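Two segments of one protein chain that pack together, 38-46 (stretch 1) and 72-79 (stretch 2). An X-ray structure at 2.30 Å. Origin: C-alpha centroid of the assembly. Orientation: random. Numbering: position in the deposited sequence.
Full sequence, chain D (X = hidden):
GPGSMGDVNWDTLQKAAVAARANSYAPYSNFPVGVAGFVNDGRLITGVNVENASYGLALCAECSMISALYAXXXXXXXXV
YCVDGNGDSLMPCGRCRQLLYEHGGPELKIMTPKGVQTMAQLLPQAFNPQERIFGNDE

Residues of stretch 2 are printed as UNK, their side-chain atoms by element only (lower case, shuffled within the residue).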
# COMPACT_ATOMS: atom_id res chain seq x y z
N PHE D 38 20.77 -11.93 -4.08
CA PHE D 38 21.05 -13.30 -4.49
C PHE D 38 19.93 -14.22 -4.06
O PHE D 38 19.44 -14.14 -2.93
CB PHE D 38 22.35 -13.78 -3.89
CG PHE D 38 23.57 -13.24 -4.58
CD1 PHE D 38 23.71 -13.37 -5.96
CD2 PHE D 38 24.59 -12.64 -3.85
CE1 PHE D 38 24.87 -12.89 -6.62
CE2 PHE D 38 25.75 -12.16 -4.50
CZ PHE D 38 25.87 -12.28 -5.90
N VAL D 39 19.49 -15.08 -4.97
CA VAL D 39 18.45 -16.06 -4.64
C VAL D 39 19.19 -17.34 -4.19
O VAL D 39 20.41 -17.43 -4.36
CB VAL D 39 17.49 -16.28 -5.83
CG1 VAL D 39 16.26 -16.97 -5.38
CG2 VAL D 39 17.09 -14.93 -6.42
N ASN D 40 18.46 -18.28 -3.59
CA ASN D 40 19.05 -19.51 -3.07
C ASN D 40 19.57 -20.48 -4.14
O ASN D 40 20.24 -21.46 -3.81
CB ASN D 40 18.10 -20.23 -2.09
CG ASN D 40 16.78 -20.62 -2.73
OD1 ASN D 40 16.43 -20.14 -3.82
ND2 ASN D 40 16.02 -21.50 -2.05
N ASP D 41 19.28 -20.19 -5.42
CA ASP D 41 19.93 -20.89 -6.55
C ASP D 41 21.15 -20.13 -7.11
O ASP D 41 21.72 -20.52 -8.14
CB ASP D 41 18.92 -21.22 -7.67
CG ASP D 41 18.54 -20.00 -8.53
OD1 ASP D 41 18.69 -18.84 -8.09
OD2 ASP D 41 18.05 -20.21 -9.68
N GLY D 42 21.51 -19.03 -6.46
CA GLY D 42 22.65 -18.21 -6.88
C GLY D 42 22.41 -17.08 -7.89
O GLY D 42 23.35 -16.32 -8.19
N ARG D 43 21.21 -16.99 -8.44
CA ARG D 43 20.94 -15.90 -9.40
C ARG D 43 20.74 -14.54 -8.75
O ARG D 43 20.23 -14.41 -7.62
CB ARG D 43 19.78 -16.22 -10.37
CG ARG D 43 18.40 -15.93 -9.85
CD ARG D 43 17.36 -16.51 -10.79
NE ARG D 43 16.01 -16.30 -10.28
CZ ARG D 43 15.38 -17.12 -9.43
NH1 ARG D 43 14.13 -16.82 -9.04
NH2 ARG D 43 15.96 -18.23 -8.97
N LEU D 44 21.16 -13.53 -9.50
CA LEU D 44 21.09 -12.14 -9.09
C LEU D 44 19.79 -11.53 -9.61
O LEU D 44 19.53 -11.58 -10.80
CB LEU D 44 22.27 -11.36 -9.65
CG LEU D 44 22.76 -10.19 -8.80
CD1 LEU D 44 24.20 -9.85 -9.17
CD2 LEU D 44 21.89 -8.94 -8.89
N ILE D 45 18.99 -10.97 -8.71
CA ILE D 45 17.86 -10.18 -9.11
C ILE D 45 17.97 -8.73 -8.63
O ILE D 45 18.80 -8.44 -7.78
CB ILE D 45 16.50 -10.83 -8.77
CG1 ILE D 45 16.34 -11.07 -7.26
CG2 ILE D 45 16.35 -12.12 -9.60
CD1 ILE D 45 15.00 -11.74 -6.88
N THR D 46 17.19 -7.83 -9.22
CA THR D 46 17.26 -6.40 -8.91
C THR D 46 15.85 -5.80 -8.92
O THR D 46 14.90 -6.47 -9.31
CB THR D 46 18.03 -5.62 -9.96
OG1 THR D 46 17.27 -5.63 -11.18
CG2 THR D 46 19.42 -6.22 -10.19
N UNK D 72 10.97 -14.70 -12.37
CA UNK D 72 12.00 -15.64 -12.77
C UNK D 72 11.90 -17.03 -12.11
O UNK D 72 12.86 -17.80 -12.17
c UNK D 72 13.44 -15.04 -12.56
c UNK D 72 13.69 -13.78 -13.44
o UNK D 72 13.61 -14.70 -11.19
N UNK D 73 10.77 -17.38 -11.48
CA UNK D 73 10.53 -18.77 -11.02
C UNK D 73 10.48 -19.02 -9.51
O UNK D 73 10.44 -20.16 -9.07
N UNK D 74 10.48 -17.98 -8.71
CA UNK D 74 10.41 -18.15 -7.27
C UNK D 74 11.73 -18.56 -6.65
O UNK D 74 12.80 -18.39 -7.25
N UNK D 75 11.66 -19.13 -5.47
CA UNK D 75 12.86 -19.37 -4.70
C UNK D 75 12.83 -18.52 -3.44
O UNK D 75 11.80 -17.97 -3.08
N UNK D 76 13.96 -18.46 -2.76
CA UNK D 76 14.08 -17.78 -1.50
C UNK D 76 15.23 -16.84 -1.60
O UNK D 76 16.31 -17.22 -2.07
n UNK D 76 11.61 -18.17 3.97
c UNK D 76 12.07 -19.32 0.51
n UNK D 76 12.23 -19.04 1.94
c UNK D 76 11.36 -18.36 2.68
c UNK D 76 13.35 -19.86 -0.14
n UNK D 76 10.25 -17.85 2.14
c UNK D 76 14.40 -18.79 -0.38
N UNK D 77 15.03 -15.61 -1.13
CA UNK D 77 16.09 -14.61 -1.08
C UNK D 77 17.14 -15.00 -0.08
O UNK D 77 16.84 -15.54 0.98
c UNK D 77 14.10 -11.29 -1.14
c UNK D 77 14.69 -12.50 -1.77
c UNK D 77 15.52 -12.11 -2.98
c UNK D 77 15.53 -13.23 -0.72
N UNK D 78 18.39 -14.73 -0.40
CA UNK D 78 19.46 -15.11 0.49
C UNK D 78 20.30 -13.90 0.97
O UNK D 78 20.74 -13.86 2.12
c UNK D 78 21.75 -16.11 0.01
c UNK D 78 20.27 -16.25 -0.18
c UNK D 78 19.74 -17.60 0.30
N UNK D 79 20.49 -12.91 0.10
CA UNK D 79 21.22 -11.70 0.49
C UNK D 79 20.72 -10.51 -0.30
O UNK D 79 20.47 -10.63 -1.50
c UNK D 79 22.73 -11.89 0.32

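Position 72 carries three side-chain atoms: a carbon bonded to one oxygen and one carbon. The oxygen lies 3.0 Å from Arg43 NE and 3.1 Å from Arg43 NH1. A β-branched hydroxyl side chain is Thr72. Its OG1 accepts hydrogen bonds from both of those nitrogens, while its backbone O lies over one face of the guanidinium.

Position 73 has no side-chain atoms and is Gly73. At phi 112° and psi 9°, a CB would be jammed against the carbonyl O of the residue before, so the backbone itself calls for glycine.

Position 74 is also bare. Its backbone O accepts a nearly straight hydrogen bond, 2.7 Å from Arg43 NH1, at the guanidinium edge. This is Gly74, favoured by its positive phi of 78°.

Position 75 again lacks side-chain atoms, and its CA sits 3.8 Å from Asn40 OD1. An ideal CB here would crowd Val39 CG1 at 3.0 Å and Asn40 OD1 at 3.1 Å, besides meeting the preceding carbonyl. Gly75 therefore suits both its own backbone and its neighbours.

Position 76 bears three carbons, a nitrogen, and a carbon carrying two more nitrogens: a guanidinium on a long chain, hence Arg76. The site is exposed, so the charged end can lead away from stretch 1, leaving CB 3.6 Å from Asn40 ND2. The backbone does the pairing: Asn40 N donates to Arg76 O at 2.8 Å, and Arg76 N donates to Asn40 OD1 at 3.2 Å.

Position 77 has four carbons forked at the second, which identifies Leu77. Although its CA-to-CB bond points away, its end comes nearer, and CD2 reaches Ile45 CD1 at 4.0 Å in a buried apolar contact.

Position 78 has one carbon carrying two others: Val78. Its CB points toward stretch 1, and CG2 lies 3.9 Å from Asn40 CB. β-Branched valine is at home in a strand, and here it lays a compact apolar surface against Asn40 although the site is exposed. Its backbone N donates to Phe38 O at 2.8 Å.

Position 79 has a single side-chain carbon, so it is Ala79. This small, buried side chain shares a sheet face with Phe38. Phe38 N donates to Ala79 O at 2.9 Å; the return bond from Ala79 N to Phe38 O, at 3.4 Å, is weak.

The contact thus combines an antiparallel strand pairing with an arginine clasp. A β-bulge shifts the register between Phe38 and Val39, and Phe38 O receives both Val78 N and Ala79 N. Beyond the turn from Val39 to Gly42, Arg43 binds Thr72 and Gly74.

Stretch 2 (72-79) TGGGRLVA
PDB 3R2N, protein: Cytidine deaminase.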